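Local coordinates for protein WZI (Escherichia coli, PDB 2YNK) that acts as a carbohydrate-binding beta-barrel lectin of the outer membrane, taking part in group 1 capsule assembly, at residues A[154-159]-A[288-293]; A[145-150]-A[168-173]; A[294-299]-A[341-346]. All blocks are in the same frame, centred on the assembly; numbering follows the deposited sequence.

Interaction 1: residues A[154-159]-A[288-293]; sequences PGYEGS and SFYGQM
Pro154 and Tyr290 are the CA pair that come nearest each other, 6.5 Å from Pro154 CA to Tyr290 CA, so the loop 154-159 lies over one face of the strand 288-293 without pairing to it. Side chains fill the gap. The pyrrolidine ring of Pro154 crosses the base of Tyr290 obliquely, Pro154 CB resting 3.8 Å from Tyr290 CB. In Tyr290, CG sits between the backbone N and the carbonyl carbon (chi1 53°), and its ring lies beneath the loop. The carbonyl of Pro154 is poised above that ring, Pro154 O standing 3.8 Å over the centre of one face, while Gly155 CA packs obliquely against Tyr290 CE1. Beyond them, the two tyrosines cross at about a right angle: the hydroxyl of Tyr290 meets the other ring edge-on and in its plane, with Tyr290 OH 3.6 Å from Tyr156 CD2. This is van der Waals contact; a polar link runs through Glu328, whose OE1 takes both Tyr290 OH and the backbone N of Tyr156. At the other end, the extended side chain of Gln292 brings its amide up beside Ser159, OE1 passing 3.8 Å from Ser159 CA. That amide is held at the loop by Leu160 N, bonded to OE1, and by Trp152 O, which accepts from NE2 and is also bonded to Ser159 OG. Most of the patch is buried inside the barrel: Tyr156 packs on Asn12 and Ala15 of helix 8-19, Glu157 reaches strand 368-377, and strands 268-278 and 306-317 flank strand 287-295.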
loop_
_atom_site.group_PDB
_atom_site.type_symbol
_atom_site.label_atom_id
_atom_site.label_comp_id
_atom_site.label_asym_id
_atom_site.label_seq_id
_atom_site.Cartn_x
_atom_site.Cartn_y
_atom_site.Cartn_z
ATOM N N PRO A 154 0.877 7.703 -3.986
ATOM C CA PRO A 154 -0.023 8.459 -3.133
ATOM C C PRO A 154 -1.463 7.975 -3.141
ATOM O O PRO A 154 -2.302 8.534 -2.427
ATOM C CB PRO A 154 0.051 9.856 -3.734
ATOM C CG PRO A 154 0.245 9.602 -5.189
ATOM C CD PRO A 154 0.992 8.307 -5.324
ATOM N N GLY A 155 -1.753 6.945 -3.923
ATOM C CA GLY A 155 -3.113 6.464 -4.049
ATOM C C GLY A 155 -3.565 5.768 -2.792
ATOM O O GLY A 155 -2.741 5.258 -2.030
ATOM N N TYR A 156 -4.883 5.757 -2.589
ATOM C CA TYR A 156 -5.502 5.060 -1.471
ATOM C C TYR A 156 -6.123 3.735 -1.900
ATOM O O TYR A 156 -6.229 2.805 -1.102
ATOM C CB TYR A 156 -6.554 5.952 -0.807
ATOM C CG TYR A 156 -5.947 7.038 0.055
ATOM C CD1 TYR A 156 -5.454 6.747 1.316
ATOM C CD2 TYR A 156 -5.841 8.346 -0.404
ATOM C CE1 TYR A 156 -4.888 7.732 2.113
ATOM C CE2 TYR A 156 -5.282 9.338 0.385
ATOM C CZ TYR A 156 -4.807 9.025 1.647
ATOM O OH TYR A 156 -4.232 9.988 2.436
ATOM N N GLU A 157 -6.527 3.653 -3.161
ATOM C CA GLU A 157 -7.226 2.472 -3.668
ATOM C C GLU A 157 -6.264 1.446 -4.287
ATOM O O GLU A 157 -6.588 0.264 -4.390
ATOM C CB GLU A 157 -8.272 2.892 -4.692
ATOM C CG GLU A 157 -9.560 2.089 -4.589
ATOM C CD GLU A 157 -10.455 2.578 -3.472
ATOM O OE1 GLU A 157 -10.545 3.810 -3.289
ATOM O OE2 GLU A 157 -11.073 1.739 -2.786
ATOM N N GLY A 158 -5.081 1.913 -4.677
ATOM C CA GLY A 158 -4.098 1.083 -5.356
ATOM C C GLY A 158 -2.809 1.823 -5.660
ATOM O O GLY A 158 -2.764 3.058 -5.640
ATOM N N SER A 159 -1.750 1.058 -5.883
ATOM C CA SER A 159 -0.584 1.534 -6.601
ATOM C C SER A 159 -0.587 0.896 -7.982
ATOM O O SER A 159 -0.848 -0.288 -8.115
ATOM C CB SER A 159 0.697 1.139 -5.886
ATOM O OG SER A 159 1.801 1.264 -6.775
ATOM N N SER A 288 -5.814 17.992 -0.690
ATOM C CA SER A 288 -4.709 17.737 -1.596
ATOM C C SER A 288 -5.224 17.040 -2.824
ATOM O O SER A 288 -6.309 16.471 -2.813
ATOM C CB SER A 288 -3.653 16.855 -0.941
ATOM O OG SER A 288 -3.274 17.354 0.325
ATOM N N PHE A 289 -4.444 17.090 -3.888
ATOM C CA PHE A 289 -4.716 16.243 -5.025
ATOM C C PHE A 289 -3.433 15.556 -5.466
ATOM O O PHE A 289 -2.331 16.089 -5.283
ATOM C CB PHE A 289 -5.424 17.001 -6.158
ATOM C CG PHE A 289 -4.609 18.091 -6.798
ATOM C CD1 PHE A 289 -4.589 19.374 -6.261
ATOM C CD2 PHE A 289 -3.911 17.852 -7.977
ATOM C CE1 PHE A 289 -3.857 20.393 -6.869
ATOM C CE2 PHE A 289 -3.181 18.865 -8.595
ATOM C CZ PHE A 289 -3.151 20.138 -8.041
ATOM N N TYR A 290 -3.597 14.349 -6.006
ATOM C CA TYR A 290 -2.479 13.493 -6.352
ATOM C C TYR A 290 -2.718 12.737 -7.660
ATOM O O TYR A 290 -3.851 12.594 -8.116
ATOM C CB TYR A 290 -2.220 12.509 -5.215
ATOM C CG TYR A 290 -3.443 11.720 -4.781
ATOM C CD1 TYR A 290 -3.832 10.568 -5.470
ATOM C CD2 TYR A 290 -4.203 12.118 -3.683
ATOM C CE1 TYR A 290 -4.945 9.848 -5.087
ATOM C CE2 TYR A 290 -5.321 11.397 -3.290
ATOM C CZ TYR A 290 -5.685 10.256 -3.997
ATOM O OH TYR A 290 -6.789 9.521 -3.625
ATOM N N GLY A 291 -1.628 12.250 -8.247
ATOM C CA GLY A 291 -1.670 11.504 -9.505
ATOM C C GLY A 291 -0.486 10.566 -9.679
ATOM O O GLY A 291 0.576 10.768 -9.088
ATOM N N GLN A 292 -0.674 9.532 -10.492
ATOM C CA GLN A 292 0.378 8.560 -10.759
ATOM C C GLN A 292 0.251 8.056 -12.186
ATOM O O GLN A 292 -0.856 7.758 -12.648
ATOM C CB GLN A 292 0.280 7.390 -9.772
ATOM C CG GLN A 292 1.337 6.307 -9.961
ATOM C CD GLN A 292 1.298 5.250 -8.872
ATOM O OE1 GLN A 292 0.267 4.613 -8.647
ATOM N NE2 GLN A 292 2.425 5.061 -8.187
HETATM N N MSE A 293 1.381 7.968 -12.880
HETATM C CA MSE A 293 1.390 7.520 -14.269
HETATM C C MSE A 293 2.485 6.516 -14.463
HETATM O O MSE A 293 3.644 6.885 -14.587
HETATM C CB MSE A 293 1.591 8.717 -15.195
HETATM C CG MSE A 293 1.486 8.322 -16.669
HETATM SE SE MSE A 293 2.186 9.773 -17.807
HETATM C CE MSE A 293 1.431 9.225 -19.543
#

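Interaction 2: residues A[145-150]-A[168-173]; sequences FGQVPQ and PMTGFL. With OCT (N-octane), chain B.
Phe145 carries CG anti to its backbone N (chi1 -178°) and Phe172 carries CG anti to its carbonyl carbon (chi1 -67°), and from these starting points the two rings meet on one face of an antiparallel sheet. The motif is a pair of neighbouring strands in the barrel wall, caught where the first strand turns a corner at Gly146. Phe145 CD1 comes down over the centre of one face of the Phe172 ring, with Phe145 CD1 and Phe172 CZ 3.5 Å apart. The planes are inclined at 54°, so the pair is oblique. Further along the Phe145 ring, CZ touches Thr170 CG2 at 3.7 Å. Underneath, the two glycines form a hydrogen-bonded antiparallel pair: Gly171 N gives to Gly146 O at 2.9 Å and Gly146 N to Gly171 O at 3.2 Å. Gly146 has a backbone conformation in which a CB would press on the carbonyl of Phe145, so lacking a side chain suits it to the corner. Beyond the glycines the backbones stay close, but side chains carry the contact: the prolines lie side by side, Pro149 CD being 4.0 Å from Pro168 CB. Gln150, farther along its own chain, comes back to meet Leu173 tip to tip; its NE2 is bonded to Gln196 and Ser198 and its OE1 to Arg162, which together hold the amide. On the face bearing the phenylalanines, the extended chain of Gln147 passes Thr170 at a slant, and its NE2 gives a bent 2.9 Å hydrogen bond to Thr170 OG1, the hydroxyl tilted slightly from the amide plane. Gln147 OE1 accepts from Asn130 ND2. Right beside the Gln147-Thr170 bond lies the tip of a bound n-octane, its C8 3.4 Å from Thr170 OG1.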
loop_
_atom_site.group_PDB
_atom_site.type_symbol
_atom_site.label_atom_id
_atom_site.label_comp_id
_atom_site.label_asym_id
_atom_site.label_seq_id
_atom_site.Cartn_x
_atom_site.Cartn_y
_atom_site.Cartn_z
ATOM N N PHE A 145 15.415 -8.202 5.515
ATOM C CA PHE A 145 15.130 -9.459 4.828
ATOM C C PHE A 145 13.849 -10.054 5.371
ATOM O O PHE A 145 13.622 -10.043 6.579
ATOM C CB PHE A 145 16.254 -10.488 4.970
ATOM C CG PHE A 145 15.981 -11.764 4.213
ATOM C CD1 PHE A 145 16.225 -11.846 2.851
ATOM C CD2 PHE A 145 15.431 -12.870 4.852
ATOM C CE1 PHE A 145 15.945 -13.012 2.145
ATOM C CE2 PHE A 145 15.152 -14.031 4.157
ATOM C CZ PHE A 145 15.409 -14.102 2.803
ATOM N N GLY A 146 13.030 -10.591 4.468
ATOM C CA GLY A 146 11.756 -11.197 4.838
ATOM C C GLY A 146 10.713 -11.119 3.741
ATOM O O GLY A 146 11.039 -11.010 2.554
ATOM N N GLN A 147 9.449 -11.182 4.147
ATOM C CA GLN A 147 8.341 -11.006 3.230
ATOM C C GLN A 147 7.629 -9.742 3.621
ATOM O O GLN A 147 6.588 -9.795 4.286
ATOM C CB GLN A 147 7.386 -12.203 3.276
ATOM C CG GLN A 147 7.982 -13.447 2.644
ATOM C CD GLN A 147 7.054 -14.644 2.637
ATOM O OE1 GLN A 147 6.109 -14.735 3.424
ATOM N NE2 GLN A 147 7.330 -15.585 1.746
ATOM N N VAL A 148 8.199 -8.603 3.216
ATOM C CA VAL A 148 7.653 -7.298 3.601
ATOM C C VAL A 148 6.800 -6.706 2.481
ATOM O O VAL A 148 7.292 -6.530 1.365
ATOM C CB VAL A 148 8.766 -6.280 3.962
ATOM C CG1 VAL A 148 8.158 -4.919 4.288
ATOM C CG2 VAL A 148 9.600 -6.802 5.113
ATOM N N PRO A 149 5.527 -6.382 2.778
ATOM C CA PRO A 149 4.724 -5.662 1.795
ATOM C C PRO A 149 5.179 -4.220 1.616
ATOM O O PRO A 149 5.707 -3.595 2.570
ATOM C CB PRO A 149 3.313 -5.697 2.397
ATOM C CG PRO A 149 3.531 -5.835 3.857
ATOM C CD PRO A 149 4.753 -6.695 3.992
ATOM N N GLN A 150 4.954 -3.703 0.408
ATOM C CA GLN A 150 5.263 -2.308 0.084
ATOM C C GLN A 150 4.012 -1.567 -0.367
ATOM O O GLN A 150 2.946 -2.178 -0.588
ATOM C CB GLN A 150 6.302 -2.237 -1.035
ATOM C CG GLN A 150 7.689 -2.729 -0.665
ATOM C CD GLN A 150 8.441 -3.275 -1.867
ATOM O OE1 GLN A 150 8.026 -4.266 -2.488
ATOM N NE2 GLN A 150 9.562 -2.642 -2.194
ATOM N N PRO A 168 2.998 -10.884 -0.024
ATOM C CA PRO A 168 4.296 -10.227 -0.048
ATOM C C PRO A 168 5.393 -11.226 -0.405
ATOM O O PRO A 168 5.278 -12.414 -0.069
ATOM C CB PRO A 168 4.456 -9.693 1.379
ATOM C CG PRO A 168 3.565 -10.550 2.214
ATOM C CD PRO A 168 2.418 -10.920 1.331
HETATM N N MSE A 169 6.435 -10.749 -1.084
HETATM C CA MSE A 169 7.453 -11.622 -1.640
HETATM C C MSE A 169 8.678 -11.593 -0.806
HETATM O O MSE A 169 9.002 -10.573 -0.183
HETATM C CB MSE A 169 7.842 -11.165 -3.032
HETATM C CG MSE A 169 6.618 -11.006 -3.922
HETATM SE SE MSE A 169 7.216 -10.360 -5.683
HETATM C CE MSE A 169 7.451 -8.459 -5.175
ATOM N N THR A 170 9.401 -12.706 -0.823
ATOM C CA THR A 170 10.613 -12.856 -0.038
ATOM C C THR A 170 11.764 -12.151 -0.714
ATOM O O THR A 170 12.029 -12.384 -1.902
ATOM C CB THR A 170 10.962 -14.328 0.167
ATOM O OG1 THR A 170 10.071 -14.870 1.144
ATOM C CG2 THR A 170 12.390 -14.495 0.645
ATOM N N GLY A 171 12.439 -11.282 0.041
ATOM C CA GLY A 171 13.528 -10.497 -0.512
ATOM C C GLY A 171 14.201 -9.514 0.423
ATOM O O GLY A 171 13.947 -9.484 1.635
ATOM N N PHE A 172 15.089 -8.722 -0.177
ATOM C CA PHE A 172 15.851 -7.693 0.511
ATOM C C PHE A 172 15.254 -6.324 0.211
ATOM O O PHE A 172 14.721 -6.091 -0.875
ATOM C CB PHE A 172 17.313 -7.743 0.073
ATOM C CG PHE A 172 18.025 -8.991 0.505
ATOM C CD1 PHE A 172 18.666 -9.050 1.733
ATOM C CD2 PHE A 172 18.033 -10.118 -0.303
ATOM C CE1 PHE A 172 19.312 -10.200 2.146
ATOM C CE2 PHE A 172 18.678 -11.272 0.104
ATOM C CZ PHE A 172 19.324 -11.307 1.330
ATOM N N LEU A 173 15.338 -5.424 1.180
ATOM C CA LEU A 173 14.772 -4.087 1.042
ATOM C C LEU A 173 15.638 -3.067 1.798
ATOM O O LEU A 173 16.150 -3.362 2.875
ATOM C CB LEU A 173 13.330 -4.087 1.564
ATOM C CG LEU A 173 12.470 -2.852 1.300
ATOM C CD1 LEU A 173 11.007 -3.260 1.331
ATOM C CD2 LEU A 173 12.752 -1.726 2.295
HETATM C C1 OCT B . 13.106 -13.245 10.440
HETATM C C2 OCT B . 13.264 -13.799 9.037
HETATM C C3 OCT B . 11.908 -14.127 8.406
HETATM C C4 OCT B . 12.066 -14.700 6.994
HETATM C C5 OCT B . 10.778 -15.349 6.488
HETATM C C6 OCT B . 10.865 -15.694 4.995
HETATM C C7 OCT B . 10.668 -17.182 4.666
HETATM C C8 OCT B . 9.801 -17.414 3.438
#

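Interaction 3: residues A[294-299]-A[341-346]; sequences IGEDES and YSYTHH
A type II beta turn, Tyr341 to Thr344, meets the end of a barrel strand here through two carboxylates, those of Glu296 and Asp297. The first reaches the turn itself. Glu296 has a side chain bent at chi2 (-78°), and its OE2 accepts the backbone N-H of Tyr343 at 2.9 Å, on the anti side of the carboxylate and 26° out of its plane. Tyr343 occupies the third position of the turn, where the backbone is left-handed; the turn's own bond, Thr344 N to Tyr341 O, is weak, and the Glu296 carboxylate is a further hold on this corner. On the way there, Glu296 CB packs obliquely 3.8 Å from Tyr341 CE2. Glu296 and Asp297 both face Ser304 on the adjacent strand, a classic beta bulge, at the corner where strand 287-295 gives way to the short hairpin 298-304. Asp297, the next residue, also meets this loop: its OD1 accepts from Tyr341 OH at 2.7 Å through its syn lone pair. OD1 sits at the edge of the phenol ring and in its plane, although the carboxylate is turned 63° from that plane. Arg338 adds a cation-pi contact to the Tyr341 ring, and the hydroxyl of Tyr343 is bonded to Leu160 O and Asp361 N.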
loop_
_atom_site.group_PDB
_atom_site.type_symbol
_atom_site.label_atom_id
_atom_site.label_comp_id
_atom_site.label_asym_id
_atom_site.label_seq_id
_atom_site.Cartn_x
_atom_site.Cartn_y
_atom_site.Cartn_z
ATOM N N ILE A 294 2.123 5.236 -14.498
ATOM C CA ILE A 294 3.086 4.171 -14.755
ATOM C C ILE A 294 2.890 3.630 -16.155
ATOM O O ILE A 294 1.758 3.427 -16.584
ATOM C CB ILE A 294 2.925 3.011 -13.778
ATOM C CG1 ILE A 294 3.109 3.503 -12.348
ATOM C CG2 ILE A 294 3.942 1.929 -14.096
ATOM C CD1 ILE A 294 4.518 3.951 -12.034
ATOM N N GLY A 295 3.998 3.398 -16.856
ATOM C CA GLY A 295 3.969 2.902 -18.233
ATOM C C GLY A 295 4.622 1.540 -18.369
ATOM O O GLY A 295 5.466 1.167 -17.556
ATOM N N GLU A 296 4.236 0.799 -19.404
ATOM C CA GLU A 296 4.775 -0.536 -19.632
ATOM C C GLU A 296 6.058 -0.542 -20.467
ATOM O O GLU A 296 6.883 -1.444 -20.321
ATOM C CB GLU A 296 3.715 -1.434 -20.261
ATOM C CG GLU A 296 2.757 -2.036 -19.241
ATOM C CD GLU A 296 3.339 -3.214 -18.478
ATOM O OE1 GLU A 296 4.554 -3.501 -18.602
ATOM O OE2 GLU A 296 2.564 -3.858 -17.742
ATOM N N ASP A 297 6.218 0.462 -21.328
ATOM C CA ASP A 297 7.445 0.665 -22.108
ATOM C C ASP A 297 8.103 1.987 -21.691
ATOM O O ASP A 297 7.428 2.874 -21.158
ATOM C CB ASP A 297 7.121 0.713 -23.608
ATOM C CG ASP A 297 6.227 -0.435 -24.059
ATOM O OD1 ASP A 297 6.429 -1.571 -23.595
ATOM O OD2 ASP A 297 5.326 -0.200 -24.891
ATOM N N GLU A 298 9.410 2.126 -21.933
ATOM C CA GLU A 298 10.122 3.350 -21.538
ATOM C C GLU A 298 10.831 4.061 -22.700
ATOM O O GLU A 298 11.779 3.538 -23.285
ATOM C CB GLU A 298 11.110 3.074 -20.398
ATOM C CG GLU A 298 11.723 4.352 -19.830
ATOM C CD GLU A 298 12.005 4.299 -18.336
ATOM O OE1 GLU A 298 12.460 3.245 -17.833
ATOM O OE2 GLU A 298 11.770 5.331 -17.662
ATOM N N SER A 299 10.345 5.265 -23.010
ATOM C CA SER A 299 10.969 6.168 -23.979
ATOM C C SER A 299 12.099 6.963 -23.318
ATOM O O SER A 299 11.972 8.171 -23.090
ATOM C CB SER A 299 9.918 7.129 -24.556
ATOM O OG SER A 299 10.517 8.147 -25.345
ATOM N N TYR A 341 -2.707 -5.589 -22.930
ATOM C CA TYR A 341 -1.269 -5.295 -22.825
ATOM C C TYR A 341 -0.821 -4.883 -21.411
ATOM O O TYR A 341 0.327 -5.111 -21.035
ATOM C CB TYR A 341 -0.882 -4.212 -23.830
ATOM C CG TYR A 341 0.609 -4.009 -23.991
ATOM C CD1 TYR A 341 1.395 -4.960 -24.635
ATOM C CD2 TYR A 341 1.234 -2.858 -23.500
ATOM C CE1 TYR A 341 2.758 -4.778 -24.784
ATOM C CE2 TYR A 341 2.599 -2.663 -23.653
ATOM C CZ TYR A 341 3.354 -3.626 -24.298
ATOM O OH TYR A 341 4.708 -3.437 -24.450
ATOM N N SER A 342 -1.707 -4.280 -20.625
ATOM C CA SER A 342 -1.336 -3.890 -19.260
ATOM C C SER A 342 -1.153 -5.125 -18.383
ATOM O O SER A 342 -1.982 -6.036 -18.390
ATOM C CB SER A 342 -2.359 -2.935 -18.651
ATOM O OG SER A 342 -2.198 -1.632 -19.177
ATOM N N TYR A 343 -0.045 -5.151 -17.649
ATOM C CA TYR A 343 0.289 -6.257 -16.758
ATOM C C TYR A 343 0.420 -7.610 -17.484
ATOM O O TYR A 343 0.338 -8.669 -16.874
ATOM C CB TYR A 343 -0.718 -6.328 -15.601
ATOM C CG TYR A 343 -0.820 -5.077 -14.738
ATOM C CD1 TYR A 343 0.255 -4.201 -14.583
ATOM C CD2 TYR A 343 -1.987 -4.800 -14.039
ATOM C CE1 TYR A 343 0.154 -3.083 -13.772
ATOM C CE2 TYR A 343 -2.097 -3.684 -13.226
ATOM C CZ TYR A 343 -1.026 -2.828 -13.093
ATOM O OH TYR A 343 -1.136 -1.719 -12.276
ATOM N N THR A 344 0.678 -7.530 -18.782
ATOM C CA THR A 344 0.908 -8.672 -19.664
ATOM C C THR A 344 2.388 -8.716 -19.968
ATOM O O THR A 344 3.055 -7.683 -19.923
ATOM C CB THR A 344 0.164 -8.449 -20.996
ATOM O OG1 THR A 344 -1.210 -8.796 -20.824
ATOM C CG2 THR A 344 0.768 -9.241 -22.143
ATOM N N HIS A 345 2.908 -9.901 -20.265
ATOM C CA HIS A 345 4.223 -10.009 -20.886
ATOM C C HIS A 345 4.365 -11.265 -21.731
ATOM O O HIS A 345 3.651 -12.247 -21.522
ATOM C CB HIS A 345 5.328 -9.915 -19.847
ATOM C CG HIS A 345 6.649 -9.521 -20.426
ATOM N ND1 HIS A 345 7.700 -10.346 -20.444
ATOM C CD2 HIS A 345 7.051 -8.354 -21.061
ATOM C CE1 HIS A 345 8.737 -9.742 -21.049
ATOM N NE2 HIS A 345 8.341 -8.519 -21.427
ATOM N N HIS A 346 5.298 -11.239 -22.685
ATOM C CA HIS A 346 5.464 -12.333 -23.652
ATOM C C HIS A 346 6.504 -13.345 -23.241
ATOM O O HIS A 346 6.469 -14.485 -23.714
ATOM C CB HIS A 346 5.765 -11.786 -25.052
ATOM C CG HIS A 346 7.025 -10.944 -25.130
ATOM N ND1 HIS A 346 7.152 -9.761 -24.491
ATOM C CD2 HIS A 346 8.220 -11.148 -25.812
ATOM C CE1 HIS A 346 8.365 -9.242 -24.743
ATOM N NE2 HIS A 346 9.019 -10.087 -25.552
#

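How the interactions relate
Interaction 1 is the buried one, a loop lying on the inner side of the barrel through rings, a proline and amides bonded to third parties. Interaction 2 is partly buried in the wall itself, where backbone bonds join adjacent strands and the outward face meets bound alkanes. Interaction 3, also partly buried, lies farthest from the chain's centre and relies on carboxylates binding a turn. Interactions 1 and 3 use successive parts of strand 287-295; 145-150 and 154-159 belong to one continuous piece of chain. Leu160 adds a further link, its N bonded to Gln292 of interaction 1 and its O to Tyr343 of interaction 3.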